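Local coordinates for protein NADPH-flavin oxidoreductase (Vibrio harveyi, PDB 2BKJ) that catalyses the NADPH-dependent reduction of FMN to FMNH2, supplying reduced flavin to luciferase for bioluminescence, at residues Lys16-Pro21 against Leu157-Gln162. Sequence-based numbering, arbitrary orientation.
Sequences KFTAVP and LGHPDQ
Two backbone hydrogen bonds bracket Phe17 and Pro160 and make them a single antiparallel bridge between the loop that follows helix 3-9 and the chain leaving strand 149-158. Thr18 N donates to His159 O (3.0 Å), and Asp161 N donates to Lys16 O (2.8 Å), the second bond bent to 139° at the hydrogen. His159 O also receives a CA-H...O contact from Phe17 CA at 3.2 Å.

Water extends the polar link beyond the bridge. One molecule accepts from His159 N and donates to both Thr18 O and Val20 O, tying three backbone groups together; a second joins His159 NE2 to Pro21 O. The His159 ring turns its edge to this end of the loop, with CD2 3.2 Å from Val20 O in the ring plane. Val20 CG1, set anti to the backbone N (chi1 -176°), instead approaches His159 CD2 from outside that plane, at 3.7 Å.

The buried Phe17 ring packs against the backbone of Gly158 and His159, its CD1 3.5 Å from Gly158 C; beyond the two segments it meets Ala73 and lies near the FMN-binding residues Ile14 and Tyr69. The methyl CG2 of Thr18 meets Asp161 CB at 3.8 Å.

Lys16 and Asp161, both exposed, add a charged contact. The extended Lys16 chain runs past Asp161, and its NZ makes a long salt bridge to Asp161 OD2 (3.9 Å). Beside it, the amide of Gln162 lies against Lys16 CB, its OE1 accepting a hydrogen bond from the backbone N of Arg15, an FMN-binding residue.

The long ion pair probably adds little; backbone and water-mediated bonds probably do most to fix how this loop sits against the end of the strand, close to the flavin site.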
loop_
_atom_site.group_PDB
_atom_site.type_symbol
_atom_site.label_atom_id
_atom_site.label_comp_id
_atom_site.label_asym_id
_atom_site.label_seq_id
_atom_site.Cartn_x
_atom_site.Cartn_y
_atom_site.Cartn_z
ATOM N N LYS A 16 -18.176 0.665 -14.290
ATOM C CA LYS A 16 -19.598 0.805 -14.591
ATOM C C LYS A 16 -20.355 -0.112 -13.637
ATOM O O LYS A 16 -20.103 -1.320 -13.588
ATOM C CB LYS A 16 -19.908 0.445 -16.048
ATOM C CG LYS A 16 -21.283 0.924 -16.488
ATOM C CD LYS A 16 -21.622 0.520 -17.910
ATOM C CE LYS A 16 -23.000 1.042 -18.292
ATOM N NZ LYS A 16 -23.465 0.510 -19.602
ATOM N N PHE A 17 -21.268 0.474 -12.867
ATOM C CA PHE A 17 -22.041 -0.272 -11.878
ATOM C C PHE A 17 -23.549 -0.178 -12.077
ATOM O O PHE A 17 -24.045 0.701 -12.783
ATOM C CB PHE A 17 -21.711 0.239 -10.470
ATOM C CG PHE A 17 -20.239 0.288 -10.165
ATOM C CD1 PHE A 17 -19.569 -0.847 -9.726
ATOM C CD2 PHE A 17 -19.525 1.472 -10.310
ATOM C CE1 PHE A 17 -18.208 -0.806 -9.438
ATOM C CE2 PHE A 17 -18.161 1.523 -10.025
ATOM C CZ PHE A 17 -17.503 0.383 -9.587
ATOM N N THR A 18 -24.266 -1.116 -11.465
ATOM C CA THR A 18 -25.722 -1.131 -11.508
ATOM C C THR A 18 -26.177 -0.366 -10.261
ATOM O O THR A 18 -25.346 0.055 -9.449
ATOM C CB THR A 18 -26.293 -2.567 -11.470
ATOM O OG1 THR A 18 -25.943 -3.198 -10.232
ATOM C CG2 THR A 18 -25.752 -3.388 -12.627
ATOM N N ALA A 19 -27.484 -0.193 -10.103
ATOM C CA ALA A 19 -28.025 0.534 -8.960
ATOM C C ALA A 19 -28.244 -0.331 -7.717
ATOM O O ALA A 19 -28.645 0.182 -6.673
ATOM C CB ALA A 19 -29.322 1.233 -9.353
ATOM N N VAL A 20 -27.981 -1.633 -7.829
ATOM C CA VAL A 20 -28.158 -2.552 -6.704
ATOM C C VAL A 20 -27.181 -2.203 -5.583
ATOM O O VAL A 20 -25.967 -2.196 -5.784
ATOM C CB VAL A 20 -27.950 -4.026 -7.128
ATOM C CG1 VAL A 20 -28.227 -4.958 -5.956
ATOM C CG2 VAL A 20 -28.852 -4.370 -8.305
ATOM N N PRO A 21 -27.703 -1.890 -4.387
ATOM C CA PRO A 21 -26.862 -1.534 -3.241
ATOM C C PRO A 21 -26.109 -2.701 -2.599
ATOM O O PRO A 21 -26.399 -3.872 -2.853
ATOM C CB PRO A 21 -27.865 -0.920 -2.265
ATOM C CG PRO A 21 -29.112 -1.706 -2.538
ATOM C CD PRO A 21 -29.135 -1.768 -4.048
ATOM N N LEU A 157 -16.979 0.953 -5.143
ATOM C CA LEU A 157 -17.385 -0.432 -4.924
ATOM C C LEU A 157 -18.843 -0.586 -5.338
ATOM O O LEU A 157 -19.647 0.322 -5.130
ATOM C CB LEU A 157 -17.216 -0.825 -3.450
ATOM C CG LEU A 157 -15.793 -0.906 -2.886
ATOM C CD1 LEU A 157 -15.837 -1.160 -1.390
ATOM C CD2 LEU A 157 -15.015 -2.006 -3.591
ATOM N N GLY A 158 -19.169 -1.718 -5.958
ATOM C CA GLY A 158 -20.536 -1.962 -6.388
ATOM C C GLY A 158 -20.669 -3.161 -7.307
ATOM O O GLY A 158 -19.680 -3.812 -7.633
ATOM N N HIS A 159 -21.899 -3.472 -7.703
ATOM C CA HIS A 159 -22.146 -4.596 -8.601
ATOM C C HIS A 159 -21.781 -4.187 -10.024
ATOM O O HIS A 159 -22.208 -3.140 -10.509
ATOM C CB HIS A 159 -23.604 -5.050 -8.510
ATOM C CG HIS A 159 -23.965 -5.626 -7.176
ATOM N ND1 HIS A 159 -23.661 -6.923 -6.819
ATOM C CD2 HIS A 159 -24.569 -5.070 -6.100
ATOM C CE1 HIS A 159 -24.058 -7.140 -5.579
ATOM N NE2 HIS A 159 -24.612 -6.033 -5.118
ATOM N N PRO A 160 -20.967 -5.009 -10.703
ATOM C CA PRO A 160 -20.497 -4.783 -12.075
ATOM C C PRO A 160 -21.578 -4.695 -13.145
ATOM O O PRO A 160 -22.563 -5.430 -13.111
ATOM C CB PRO A 160 -19.596 -5.995 -12.330
ATOM C CG PRO A 160 -19.142 -6.392 -10.957
ATOM C CD PRO A 160 -20.411 -6.263 -10.170
ATOM N N ASP A 161 -21.372 -3.788 -14.095
ATOM C CA ASP A 161 -22.285 -3.614 -15.220
ATOM C C ASP A 161 -21.444 -3.623 -16.502
ATOM O O ASP A 161 -21.794 -3.002 -17.506
ATOM C CB ASP A 161 -23.087 -2.311 -15.102
ATOM C CG ASP A 161 -24.297 -2.279 -16.037
ATOM O OD1 ASP A 161 -24.768 -3.359 -16.461
ATOM O OD2 ASP A 161 -24.783 -1.170 -16.342
ATOM N N GLN A 162 -20.316 -4.324 -16.427
ATOM C CA GLN A 162 -19.384 -4.482 -17.539
ATOM C C GLN A 162 -18.450 -5.640 -17.195
ATOM O O GLN A 162 -18.298 -5.994 -16.025
ATOM C CB GLN A 162 -18.582 -3.198 -17.785
ATOM C CG GLN A 162 -17.691 -2.759 -16.630
ATOM C CD GLN A 162 -16.790 -1.591 -16.993
ATOM O OE1 GLN A 162 -15.828 -1.296 -16.286
ATOM N NE2 GLN A 162 -17.098 -0.920 -18.097
HETATM O O HOH W 1 -23.931 -1.478 -7.411
HETATM O O HOH W 2 -25.490 -6.685 -2.500
#